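Local coordinates for protein disulfide isomerase (PDB 4N30) that belongs to the DsbA subfamily of thioredoxin-fold oxidoreductases and probably introduces or rearranges disulfide bonds in other proteins, at residues G141-F146 / R153-A158. Numbering follows the deposited sequence.
Sequences GGTLDF and RLEKCA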
loop_
_atom_site.group_PDB
_atom_site.type_symbol
_atom_site.label_atom_id
_atom_site.label_comp_id
_atom_site.label_asym_id
_atom_site.label_seq_id
_atom_site.Cartn_x
_atom_site.Cartn_y
_atom_site.Cartn_z
ATOM N N GLY A 141 -7.356 -21.610 3.282
ATOM C CA GLY A 141 -8.685 -21.607 2.743
ATOM C C GLY A 141 -9.060 -20.279 2.079
ATOM O O GLY A 141 -10.243 -19.950 1.894
ATOM N N GLY A 142 -8.087 -19.402 1.846
ATOM C CA GLY A 142 -8.408 -18.047 1.371
ATOM C C GLY A 142 -9.091 -17.174 2.443
ATOM O O GLY A 142 -9.594 -16.034 2.126
ATOM N N THR A 143 -9.101 -17.624 3.717
ATOM C CA THR A 143 -9.977 -17.001 4.714
ATOM C C THR A 143 -9.184 -16.150 5.635
ATOM O O THR A 143 -8.128 -16.569 6.172
ATOM C CB THR A 143 -10.688 -18.141 5.518
ATOM O OG1 THR A 143 -11.448 -18.951 4.629
ATOM C CG2 THR A 143 -11.515 -17.583 6.655
ATOM N N LEU A 144 -9.614 -14.915 5.842
ATOM C CA LEU A 144 -8.964 -14.014 6.806
ATOM C C LEU A 144 -9.640 -14.102 8.147
ATOM O O LEU A 144 -10.896 -14.002 8.182
ATOM C CB LEU A 144 -9.043 -12.545 6.255
ATOM C CG LEU A 144 -8.364 -11.524 7.167
ATOM C CD1 LEU A 144 -6.867 -11.782 7.163
ATOM C CD2 LEU A 144 -8.585 -10.167 6.463
ATOM N N ASP A 145 -8.906 -14.277 9.252
ATOM C CA ASP A 145 -9.504 -14.220 10.603
ATOM C C ASP A 145 -9.475 -12.791 11.075
ATOM O O ASP A 145 -8.448 -12.266 11.491
ATOM C CB ASP A 145 -8.601 -15.065 11.536
ATOM C CG ASP A 145 -9.214 -15.303 12.880
ATOM O OD1 ASP A 145 -10.284 -14.728 13.184
ATOM O OD2 ASP A 145 -8.608 -16.060 13.644
ATOM N N PHE A 146 -10.592 -12.105 10.961
ATOM C CA PHE A 146 -10.588 -10.673 11.348
ATOM C C PHE A 146 -11.972 -10.424 11.879
ATOM O O PHE A 146 -12.817 -9.857 11.170
ATOM C CB PHE A 146 -10.294 -9.772 10.099
ATOM C CG PHE A 146 -10.018 -8.268 10.434
ATOM C CD1 PHE A 146 -10.342 -7.705 11.683
ATOM C CD2 PHE A 146 -9.528 -7.407 9.456
ATOM C CE1 PHE A 146 -10.058 -6.334 11.969
ATOM C CE2 PHE A 146 -9.276 -6.053 9.731
ATOM C CZ PHE A 146 -9.564 -5.515 10.984
ATOM N N ARG A 153 -19.563 -10.805 4.545
ATOM C CA ARG A 153 -19.669 -9.574 3.718
ATOM C C ARG A 153 -18.322 -9.276 2.976
ATOM O O ARG A 153 -18.267 -8.988 1.808
ATOM C CB ARG A 153 -20.046 -8.412 4.636
ATOM C CG ARG A 153 -20.188 -7.139 3.877
ATOM C CD ARG A 153 -20.591 -6.050 4.849
ATOM N NE ARG A 153 -20.418 -4.728 4.229
ATOM C CZ ARG A 153 -20.509 -3.567 4.885
ATOM N NH1 ARG A 153 -20.661 -3.556 6.179
ATOM N NH2 ARG A 153 -20.357 -2.447 4.209
ATOM N N LEU A 154 -17.262 -9.378 3.757
ATOM C CA LEU A 154 -15.866 -9.181 3.220
ATOM C C LEU A 154 -15.576 -10.109 1.994
ATOM O O LEU A 154 -15.129 -9.691 0.945
ATOM C CB LEU A 154 -14.918 -9.347 4.390
ATOM C CG LEU A 154 -13.517 -8.864 3.959
ATOM C CD1 LEU A 154 -13.405 -7.342 4.027
ATOM C CD2 LEU A 154 -12.492 -9.487 4.952
ATOM N N GLU A 155 -15.942 -11.390 2.232
ATOM C CA GLU A 155 -15.676 -12.335 1.151
ATOM C C GLU A 155 -16.505 -12.091 -0.084
ATOM O O GLU A 155 -16.072 -12.259 -1.202
ATOM C CB GLU A 155 -15.929 -13.756 1.659
ATOM C CG GLU A 155 -14.942 -14.183 2.769
ATOM C CD GLU A 155 -15.384 -15.384 3.612
ATOM O OE1 GLU A 155 -16.303 -16.132 3.194
ATOM O OE2 GLU A 155 -14.806 -15.570 4.718
ATOM N N LYS A 156 -17.790 -11.704 0.102
ATOM C CA LYS A 156 -18.573 -11.406 -1.051
ATOM C C LYS A 156 -18.018 -10.253 -1.845
ATOM O O LYS A 156 -18.060 -10.242 -3.065
ATOM C CB LYS A 156 -20.053 -11.189 -0.634
ATOM C CG LYS A 156 -20.906 -11.005 -1.860
ATOM C CD LYS A 156 -22.378 -10.705 -1.548
ATOM C CE LYS A 156 -23.008 -11.813 -0.766
ATOM N NZ LYS A 156 -24.518 -11.636 -0.689
ATOM N N CYS A 157 -17.654 -9.194 -1.115
ATOM C CA CYS A 157 -17.094 -8.049 -1.789
ATOM C C CYS A 157 -15.789 -8.419 -2.587
ATOM O O CYS A 157 -15.653 -7.983 -3.727
ATOM C CB CYS A 157 -16.808 -7.001 -0.700
ATOM S SG CYS A 157 -15.826 -5.544 -1.305
ATOM N N ALA A 158 -14.966 -9.276 -1.980
ATOM C CA ALA A 158 -13.738 -9.657 -2.747
ATOM C C ALA A 158 -14.121 -10.432 -3.975
ATOM O O ALA A 158 -13.471 -10.240 -5.032
ATOM C CB ALA A 158 -12.808 -10.429 -1.871
HETATM O O HOH W 1 -12.132 -14.091 4.766
#
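Leu154, on helix 151-160, and Leu144, in the loop that leads up to that helix, meet methyl to methyl: CD2 of Leu144 lies 4.2 Å from CD2 of Leu154. Both side chains leave the backbone facing the other segment and both are buried. In each leucine CG is anti to the backbone N (chi1 -179° in Leu144, -168° in Leu154) and chi2 leaves CD2 roughly anti to CA, making it the far end of the side chain. Leu144 also packs on Ile128 and Leu139, and Leu154 on Leu149.

Toward the solvent the link turns polar. Glu155 reaches back to the loop with its carboxylate, and a single water joins the two: it accepts a bond from Leu144 N at 2.9 Å and donates one to Glu155 OE2 at 3.1 Å. Leu144 thus takes part twice, through a methyl on the apolar side and through its backbone N on the water-bridged side. CG2 of Thr143 stands 4.3 Å from the same OE2, a loose approach of methyl to carboxylate. The hydroxyl of Thr143 turns instead to its own loop, where OG1 donates to Gly141 O at 3.2 Å from well above the carbonyl plane.

Elsewhere the loop is fastened to the preceding long helix 99-131, with Gly142 O hydrogen-bonded to His104 NE2 and Asp145 N to Gln131 OE1, while Cys157 ties helix 151-160 to that same helix through its disulfide with Cys111. The contact therefore packs a connecting loop against the helix it precedes, within the helical insertion that DsbA-type proteins add to the thioredoxin fold.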